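Local coordinates for HpcH/HpaI aldolase/citrate lyase family protein (Burkholderia cenocepacia, PDB 4MF4) that belongs to the HpcH/HpaI aldolase/citrate lyase family and folds as a TIM barrel, six copies of which make up the assembly, at residues A[51-54]-A[59-62]; A[172-177]-A[216-221]; A[91-96]-A[120-125]; A[197-200]-A[206-209]. One frame throughout, in Å; residues are numbered along the deposited sequence.

Interaction 1: residues A[51-54]-A[59-62]; sequences LCID and PNDS
The carboxamide of Asn60 points back at the end of strand 50-54 and gives ND2 to the backbone carbonyl O of Asp54, 2.8 Å away. The bond is nearly straight (164° at the hydrogen), and the acceptor lies in the plane of the Asn60 amide. Seen from the carbonyl, the donor comes in at a slant, tilted 32° out of its plane. Asn60 reaches this spot because CG stands anti to its own carbonyl carbon (chi1 -70°), which carries the amide toward the strand. Ile53 comes over a face of this amide, CG2 4.0 Å from Asn60 ND2, the two side chains crossing at about a right angle. The Asp54 carboxylate is engaged elsewhere, by Arg84, Trp31 and the backbone N of Glu56, and a 1,2-ethanediol lies about 5 Å from this side chain. Asn60 OD1 accepts a hydrogen bond from Gln68 of helix 62-73. The amide is therefore used at both ends, donor to the strand and acceptor from the helix, which fixes its rotation and satisfies a buried carbonyl where the barrel strand gives way to its loop.

Interaction 2: residues A[172-177]-A[216-221]; sequences DEVERI and LAAGKQ
Glu175 lies over the methyl of Ala218, and its side chain can be traced outward from there. CB is still 4.8 Å from Ala218 CB. CG is the atom that makes the contact, 4.0 Å from the same methyl, because it stands anti to the carbonyl carbon of Glu175. The chain then bends at chi2 (83°), so that CD is already drawing off, 4.5 Å from Ala218 CB, and the carboxylate beyond it turns to Arg214, an earlier residue of helix 206-222, whose NE forms a salt bridge with OE2. So one side chain packs on the partner helix with its carbon stem and grips that helix with its charge. Val174 closes on Ala218 from the buried side: CG1 is 3.7 Å from Ala218 CB and CG2 4.1 Å from it, while the valine also touches Leu186 of strand 185-188. A single methyl is thus held among three carbon atoms, and with so small a residue the backbones come close, CA of Glu175 and CA of Ala218 being 5.4 Å apart. On the flank toward helix 112-121, where both touch Pro112, Arg176 forms a salt bridge to Glu173, which approaches in the guanidinium plane. The pairing of short helix 174-178 with long helix 206-222 belongs to the helical layer that surrounds the strands of a TIM barrel.

Interaction 3: residues A[91-96]-A[120-125]; sequences WLVKRA and RLTRFP
While Val93 faces Leu121 and Thr122 in the outer helical layer of this TIM barrel, the flat groups of the same helix, Trp91 and Arg95, pack against each other. One face of the Trp91 indole carries Leu92 CD2, 3.7 Å above the plane and offset toward the rim. At the indole edge, in its plane, lies Arg95 CZ, and the guanidinium presents a face to that edge, with Trp91 CZ3 over its centre. Arg95 goes on to a salt bridge with Asp61 of a neighbouring subunit. Helices 90-98 and 112-121 follow one another around strand 103-106, and Val93 fills the seam between them. Its two methyls divide the work. CG1, anti to the backbone N (chi1 169°), is directed at the last turn of helix 112-121, 3.7 Å from Leu121 O and 4.3 Å from Thr122 CG2. CG2 takes the leucine branch, 4.0 Å from Leu121 CD1, the two side chains crossing at about a right angle. On the inner side Val93 and Thr122 both touch Phe106. Thr122 OG1 receives a hydrogen bond from Arg123 NH1 at 2.8 Å, bent to 136° at the hydrogen.

Interaction 4: residues A[197-200]-A[206-209]; sequences LGHL and PDVE
Val208 is the post that Leu197 and His199 close round, each from its own side of Gly198. Both bring their CG anti to the carbonyl carbon, a choice that swings the isopropyl end of the leucine and the imidazole over toward the first turn of helix 206-222. The leucine is extended beyond that point (chi2 169°), so that CD1 becomes the touching branch: it rests 4.0 Å from Val208 CA and 4.2 Å from Val208 CG2, with Asp207 O also close by. His199 uses its root, CB meeting Val208 CG2 at 3.8 Å. The valine methyl that serves both neighbours stands beside its backbone N, while CG1 lies anti to it. Farther out, the imidazole and the Asp207 carboxylate have their planes 79° apart, His199 CE1 being 4.1 Å from Asp207 OD2. The ionisable groups stay apart, His199 NE2 and Asp207 OD2 4.7 Å from each other, though the acid might still slightly favour a protonated ring. His199 also stacks on the ring of His205, just before the helix. Gly198 makes the chain turn possible: with phi at 95° and two bonds back into the last turn of helix 190-196, it forms a Schellman motif. A short helix ended in this way, then a loop folded onto the start of a long outer helix, forms the connection that follows strand 185-188 in this TIM barrel.

Overall arrangement
All four contacts sit round one eight-stranded parallel barrel. Interactions 1 and 3 touch directly: Ser62 OG lies 2.9 Å from Arg95 NH1, a probable hydrogen bond, although their centres are 16 Å apart, and both meet the same neighbouring subunit. Interactions 2 and 4 share helix 206-222 toward its two ends, with centres 18 Å apart and nearest atoms about 7 Å apart. Interaction 2 lies across the chain's centre from interaction 1, their centres 27 Å apart, and interactions 3 and 4 are the most distant pair, at 33 Å. In interaction 1 the Asp54 side chain lies about 5 Å from a bound 1,2-ethanediol, which probably came from the crystallisation liquor.

Interaction 1: residues A[51-54]-A[59-62]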
# COMPACT_ATOMS: atom_id res chain seq x y z
N LEU A 51 -14.02 13.30 -15.34
CA LEU A 51 -13.83 11.92 -14.92
C LEU A 51 -14.24 11.79 -13.47
O LEU A 51 -13.89 12.63 -12.66
CB LEU A 51 -12.36 11.51 -15.04
CG LEU A 51 -11.70 11.57 -16.42
CD1 LEU A 51 -10.19 11.32 -16.33
CD2 LEU A 51 -12.29 10.51 -17.32
N CYS A 52 -15.03 10.77 -13.13
CA CYS A 52 -15.57 10.65 -11.75
C CYS A 52 -14.87 9.56 -10.93
O CYS A 52 -14.89 8.40 -11.32
CB CYS A 52 -17.07 10.38 -11.75
SG CYS A 52 -17.76 10.47 -10.09
N ILE A 53 -14.23 9.96 -9.85
CA ILE A 53 -13.64 9.01 -8.90
C ILE A 53 -14.73 8.66 -7.91
O ILE A 53 -15.12 9.49 -7.10
CB ILE A 53 -12.41 9.59 -8.20
CG1 ILE A 53 -11.32 9.95 -9.22
CG2 ILE A 53 -11.83 8.63 -7.15
CD1 ILE A 53 -10.38 11.00 -8.69
N ASP A 54 -15.24 7.44 -7.96
CA ASP A 54 -16.38 7.05 -7.12
C ASP A 54 -15.93 6.51 -5.73
O ASP A 54 -15.19 5.57 -5.71
CB ASP A 54 -17.15 5.98 -7.81
CG ASP A 54 -18.44 5.62 -7.11
OD1 ASP A 54 -18.90 6.37 -6.22
OD2 ASP A 54 -19.06 4.63 -7.56
N PRO A 59 -14.05 0.93 -4.05
CA PRO A 59 -13.32 1.06 -2.80
C PRO A 59 -12.21 2.11 -2.90
O PRO A 59 -11.05 1.78 -2.90
CB PRO A 59 -12.74 -0.35 -2.61
CG PRO A 59 -12.43 -0.76 -3.99
CD PRO A 59 -13.50 -0.15 -4.88
N ASN A 60 -12.60 3.36 -3.06
CA ASN A 60 -11.67 4.45 -3.09
C ASN A 60 -11.77 5.23 -1.80
O ASN A 60 -12.74 5.94 -1.55
CB ASN A 60 -11.96 5.39 -4.27
CG ASN A 60 -11.63 4.75 -5.59
OD1 ASN A 60 -10.53 4.22 -5.75
ND2 ASN A 60 -12.60 4.72 -6.50
N ASP A 61 -10.75 5.08 -0.97
CA ASP A 61 -10.65 5.87 0.24
C ASP A 61 -9.77 7.15 0.03
O ASP A 61 -9.37 7.45 -1.11
CB ASP A 61 -10.20 4.95 1.39
CG ASP A 61 -11.36 4.03 1.92
OD1 ASP A 61 -12.56 4.32 1.71
OD2 ASP A 61 -11.08 3.02 2.59
N SER A 62 -9.49 7.93 1.09
CA SER A 62 -8.83 9.25 0.90
C SER A 62 -7.49 9.18 0.17
O SER A 62 -7.25 9.98 -0.73
CB SER A 62 -8.61 10.02 2.23
OG SER A 62 -9.84 10.43 2.77

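Interaction 2: residues A[172-177]-A[216-221]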
# COMPACT_ATOMS: atom_id res chain seq x y z
N ASP A 172 -40.30 14.14 -6.00
CA ASP A 172 -41.39 15.04 -5.60
C ASP A 172 -40.86 16.41 -5.16
O ASP A 172 -41.54 17.42 -5.32
CB ASP A 172 -42.22 14.44 -4.46
CG ASP A 172 -42.98 13.19 -4.89
OD1 ASP A 172 -43.71 13.23 -5.92
OD2 ASP A 172 -42.86 12.17 -4.19
N GLU A 173 -39.62 16.43 -4.66
CA GLU A 173 -39.01 17.61 -4.09
C GLU A 173 -38.08 18.30 -5.08
O GLU A 173 -37.44 19.27 -4.73
CB GLU A 173 -38.21 17.18 -2.82
CG GLU A 173 -39.06 16.83 -1.59
CD GLU A 173 -39.64 18.08 -0.92
OE1 GLU A 173 -39.73 18.14 0.31
OE2 GLU A 173 -39.94 19.05 -1.63
N VAL A 174 -38.04 17.84 -6.33
CA VAL A 174 -36.95 18.20 -7.24
C VAL A 174 -36.94 19.66 -7.68
O VAL A 174 -35.88 20.23 -7.89
CB VAL A 174 -36.87 17.29 -8.47
CG1 VAL A 174 -38.03 17.55 -9.42
CG2 VAL A 174 -35.54 17.53 -9.20
N GLU A 175 -38.10 20.29 -7.80
CA GLU A 175 -38.12 21.69 -8.16
C GLU A 175 -37.51 22.53 -7.01
O GLU A 175 -36.74 23.43 -7.25
CB GLU A 175 -39.54 22.16 -8.56
CG GLU A 175 -40.10 21.40 -9.79
CD GLU A 175 -40.74 20.03 -9.48
OE1 GLU A 175 -40.90 19.66 -8.28
OE2 GLU A 175 -41.11 19.30 -10.45
N ARG A 176 -37.82 22.21 -5.77
CA ARG A 176 -37.25 22.95 -4.62
C ARG A 176 -35.75 22.61 -4.41
O ARG A 176 -34.98 23.45 -3.92
CB ARG A 176 -38.04 22.63 -3.35
CG ARG A 176 -39.50 23.11 -3.36
CD ARG A 176 -40.34 22.33 -2.34
NE ARG A 176 -40.17 22.86 -0.98
CZ ARG A 176 -40.13 22.15 0.16
NH1 ARG A 176 -40.20 20.82 0.16
NH2 ARG A 176 -39.99 22.78 1.31
N ILE A 177 -35.36 21.36 -4.72
CA ILE A 177 -33.93 21.01 -4.74
C ILE A 177 -33.19 21.85 -5.78
O ILE A 177 -32.15 22.44 -5.50
CB ILE A 177 -33.72 19.51 -4.99
CG1 ILE A 177 -34.23 18.73 -3.78
CG2 ILE A 177 -32.23 19.21 -5.23
CD1 ILE A 177 -34.37 17.26 -4.01
N LEU A 216 -35.30 16.18 -15.32
CA LEU A 216 -34.78 16.97 -16.45
C LEU A 216 -35.53 18.30 -16.65
O LEU A 216 -34.92 19.36 -16.87
CB LEU A 216 -34.83 16.13 -17.74
CG LEU A 216 -34.45 16.81 -19.06
CD1 LEU A 216 -32.99 17.26 -18.97
CD2 LEU A 216 -34.63 15.88 -20.25
N ALA A 217 -36.87 18.23 -16.60
CA ALA A 217 -37.71 19.40 -16.83
C ALA A 217 -37.52 20.38 -15.72
O ALA A 217 -37.47 21.61 -15.93
CB ALA A 217 -39.17 19.00 -16.94
N ALA A 218 -37.39 19.87 -14.50
CA ALA A 218 -37.12 20.77 -13.36
C ALA A 218 -35.83 21.57 -13.56
O ALA A 218 -35.76 22.77 -13.29
CB ALA A 218 -37.08 20.01 -12.06
N GLY A 219 -34.80 20.88 -14.00
CA GLY A 219 -33.54 21.51 -14.27
C GLY A 219 -33.68 22.60 -15.31
O GLY A 219 -33.22 23.71 -15.09
N LYS A 220 -34.30 22.27 -16.46
CA LYS A 220 -34.46 23.23 -17.56
C LYS A 220 -35.20 24.47 -17.14
O LYS A 220 -34.83 25.58 -17.55
CB LYS A 220 -35.20 22.59 -18.75
CG LYS A 220 -34.37 21.55 -19.48
CD LYS A 220 -35.15 21.04 -20.66
CE LYS A 220 -34.39 20.01 -21.43
NZ LYS A 220 -35.36 19.25 -22.28
N GLN A 221 -36.24 24.29 -16.35
CA GLN A 221 -37.07 25.40 -15.88
C GLN A 221 -36.29 26.29 -14.88
O GLN A 221 -36.41 27.51 -14.89
CB GLN A 221 -38.38 24.86 -15.28
CG GLN A 221 -39.46 25.90 -15.00
CD GLN A 221 -39.20 26.79 -13.79
OE1 GLN A 221 -38.51 26.43 -12.84
NE2 GLN A 221 -39.77 27.99 -13.84

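Interaction 3: residues A[91-96]-A[120-125]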
# COMPACT_ATOMS: atom_id res chain seq x y z
N TRP A 91 -16.93 14.78 7.89
CA TRP A 91 -15.54 14.32 7.80
C TRP A 91 -15.15 13.76 6.43
O TRP A 91 -14.03 13.98 5.96
CB TRP A 91 -15.22 13.32 8.93
CG TRP A 91 -15.58 11.88 8.71
CD1 TRP A 91 -16.78 11.29 9.02
CD2 TRP A 91 -14.73 10.82 8.25
NE1 TRP A 91 -16.74 9.93 8.72
CE2 TRP A 91 -15.50 9.62 8.24
CE3 TRP A 91 -13.41 10.75 7.83
CZ2 TRP A 91 -14.96 8.39 7.89
CZ3 TRP A 91 -12.89 9.53 7.45
CH2 TRP A 91 -13.66 8.37 7.47
N LEU A 92 -16.07 13.07 5.77
CA LEU A 92 -15.85 12.57 4.40
C LEU A 92 -15.75 13.69 3.35
O LEU A 92 -14.93 13.65 2.44
CB LEU A 92 -17.00 11.64 4.03
CG LEU A 92 -17.01 10.33 4.80
CD1 LEU A 92 -18.33 9.57 4.66
CD2 LEU A 92 -15.82 9.45 4.36
N VAL A 93 -16.57 14.71 3.50
CA VAL A 93 -16.56 15.87 2.58
C VAL A 93 -15.28 16.67 2.74
O VAL A 93 -14.71 17.09 1.76
CB VAL A 93 -17.80 16.76 2.81
CG1 VAL A 93 -17.72 18.11 2.09
CG2 VAL A 93 -19.05 16.02 2.40
N LYS A 94 -14.86 16.89 3.99
CA LYS A 94 -13.61 17.50 4.34
C LYS A 94 -12.44 16.76 3.67
O LYS A 94 -11.59 17.39 3.06
CB LYS A 94 -13.49 17.39 5.86
CG LYS A 94 -12.54 18.30 6.54
CD LYS A 94 -12.76 18.22 8.05
CE LYS A 94 -14.02 18.91 8.49
NZ LYS A 94 -14.36 18.47 9.88
N ARG A 95 -12.40 15.44 3.80
CA ARG A 95 -11.34 14.63 3.14
C ARG A 95 -11.26 14.90 1.61
O ARG A 95 -10.19 15.13 1.05
CB ARG A 95 -11.53 13.14 3.39
CG ARG A 95 -11.21 12.64 4.79
CD ARG A 95 -9.77 12.82 5.19
NE ARG A 95 -9.47 12.13 6.46
CZ ARG A 95 -9.25 10.82 6.61
NH1 ARG A 95 -9.36 9.97 5.58
NH2 ARG A 95 -8.95 10.34 7.82
N ALA A 96 -12.40 14.89 0.94
CA ALA A 96 -12.40 15.06 -0.51
C ALA A 96 -11.97 16.49 -0.90
O ALA A 96 -11.14 16.67 -1.76
CB ALA A 96 -13.76 14.75 -1.07
N ARG A 120 -23.60 23.61 2.36
CA ARG A 120 -22.96 24.18 3.55
C ARG A 120 -21.66 23.49 3.87
O ARG A 120 -20.70 24.13 4.28
CB ARG A 120 -23.87 24.05 4.79
CG ARG A 120 -25.13 24.91 4.79
CD ARG A 120 -25.96 24.65 6.05
NE ARG A 120 -25.23 25.12 7.23
CZ ARG A 120 -25.57 24.92 8.49
NH1 ARG A 120 -26.65 24.20 8.80
NH2 ARG A 120 -24.81 25.43 9.47
N LEU A 121 -21.64 22.18 3.73
CA LEU A 121 -20.47 21.38 4.05
C LEU A 121 -19.32 21.71 3.13
O LEU A 121 -18.18 21.50 3.51
CB LEU A 121 -20.74 19.88 3.99
CG LEU A 121 -21.67 19.26 5.03
CD1 LEU A 121 -21.78 17.78 4.70
CD2 LEU A 121 -21.22 19.42 6.48
N THR A 122 -19.60 22.29 1.97
CA THR A 122 -18.54 22.69 1.02
C THR A 122 -18.07 24.14 1.06
O THR A 122 -17.14 24.50 0.32
CB THR A 122 -18.93 22.37 -0.45
OG1 THR A 122 -19.88 23.34 -0.94
CG2 THR A 122 -19.45 20.98 -0.57
N ARG A 123 -18.66 24.94 1.96
CA ARG A 123 -18.39 26.37 2.02
C ARG A 123 -17.70 26.79 3.33
O ARG A 123 -18.14 26.45 4.40
CB ARG A 123 -19.68 27.18 1.88
CG ARG A 123 -20.42 27.04 0.53
CD ARG A 123 -19.50 27.26 -0.65
NE ARG A 123 -20.17 27.60 -1.90
CZ ARG A 123 -20.49 26.74 -2.87
NH1 ARG A 123 -20.25 25.44 -2.79
NH2 ARG A 123 -21.07 27.20 -3.98
N PHE A 124 -16.60 27.52 3.21
CA PHE A 124 -16.06 28.30 4.30
C PHE A 124 -17.07 29.38 4.74
O PHE A 124 -17.66 30.04 3.89
CB PHE A 124 -14.80 28.98 3.86
CG PHE A 124 -13.64 28.04 3.63
CD1 PHE A 124 -13.33 27.08 4.56
CD2 PHE A 124 -12.84 28.19 2.51
CE1 PHE A 124 -12.24 26.25 4.36
CE2 PHE A 124 -11.76 27.37 2.30
CZ PHE A 124 -11.46 26.39 3.22
N PRO A 125 -17.25 29.57 6.05
CA PRO A 125 -18.14 30.67 6.46
C PRO A 125 -17.68 32.03 5.90
O PRO A 125 -16.52 32.41 6.04
CB PRO A 125 -18.09 30.64 7.99
CG PRO A 125 -17.28 29.48 8.39
CD PRO A 125 -16.61 28.89 7.19

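Interaction 4: residues A[197-200]-A[206-209]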
# COMPACT_ATOMS: atom_id res chain seq x y z
N LEU A 197 -38.29 3.43 -6.98
CA LEU A 197 -39.67 3.54 -7.40
C LEU A 197 -40.33 2.16 -7.51
O LEU A 197 -41.48 2.08 -7.94
CB LEU A 197 -39.79 4.28 -8.74
CG LEU A 197 -39.15 5.67 -8.81
CD1 LEU A 197 -39.10 6.20 -10.24
CD2 LEU A 197 -39.91 6.67 -7.94
N GLY A 198 -39.63 1.09 -7.15
CA GLY A 198 -40.22 -0.24 -7.10
C GLY A 198 -39.99 -1.03 -8.36
O GLY A 198 -40.69 -2.00 -8.61
N HIS A 199 -38.98 -0.64 -9.14
CA HIS A 199 -38.74 -1.17 -10.48
C HIS A 199 -37.29 -1.57 -10.67
O HIS A 199 -36.67 -1.28 -11.67
CB HIS A 199 -39.18 -0.12 -11.52
CG HIS A 199 -40.66 0.03 -11.58
ND1 HIS A 199 -41.33 1.06 -10.96
CD2 HIS A 199 -41.60 -0.80 -12.07
CE1 HIS A 199 -42.63 0.90 -11.13
NE2 HIS A 199 -42.81 -0.23 -11.79
N LEU A 200 -36.75 -2.22 -9.66
CA LEU A 200 -35.40 -2.73 -9.69
C LEU A 200 -35.08 -3.47 -11.00
O LEU A 200 -35.81 -4.37 -11.39
CB LEU A 200 -35.21 -3.67 -8.52
CG LEU A 200 -33.89 -4.40 -8.35
CD1 LEU A 200 -32.82 -3.47 -7.82
CD2 LEU A 200 -34.10 -5.57 -7.40
N PRO A 206 -42.33 2.74 -17.60
CA PRO A 206 -42.87 4.09 -17.85
C PRO A 206 -42.88 5.05 -16.65
O PRO A 206 -42.78 6.27 -16.80
CB PRO A 206 -44.29 3.82 -18.36
CG PRO A 206 -44.43 2.34 -18.50
CD PRO A 206 -43.10 1.70 -18.30
N ASP A 207 -43.07 4.51 -15.46
CA ASP A 207 -43.09 5.32 -14.28
C ASP A 207 -41.70 5.84 -13.97
O ASP A 207 -41.56 6.95 -13.51
CB ASP A 207 -43.63 4.54 -13.10
CG ASP A 207 -45.11 4.25 -13.24
OD1 ASP A 207 -45.77 4.86 -14.11
OD2 ASP A 207 -45.60 3.43 -12.46
N VAL A 208 -40.69 5.03 -14.26
CA VAL A 208 -39.30 5.47 -14.12
C VAL A 208 -38.97 6.53 -15.17
O VAL A 208 -38.33 7.56 -14.85
CB VAL A 208 -38.29 4.33 -14.23
CG1 VAL A 208 -36.87 4.88 -14.11
CG2 VAL A 208 -38.53 3.29 -13.16
N GLU A 209 -39.43 6.32 -16.41
CA GLU A 209 -39.21 7.34 -17.49
C GLU A 209 -39.91 8.64 -17.15
O GLU A 209 -39.36 9.70 -17.37
CB GLU A 209 -39.57 6.80 -18.90
CG GLU A 209 -38.58 5.70 -19.32
CD GLU A 209 -38.65 5.26 -20.78
OE1 GLU A 209 -39.72 5.34 -21.42
OE2 GLU A 209 -37.62 4.77 -21.28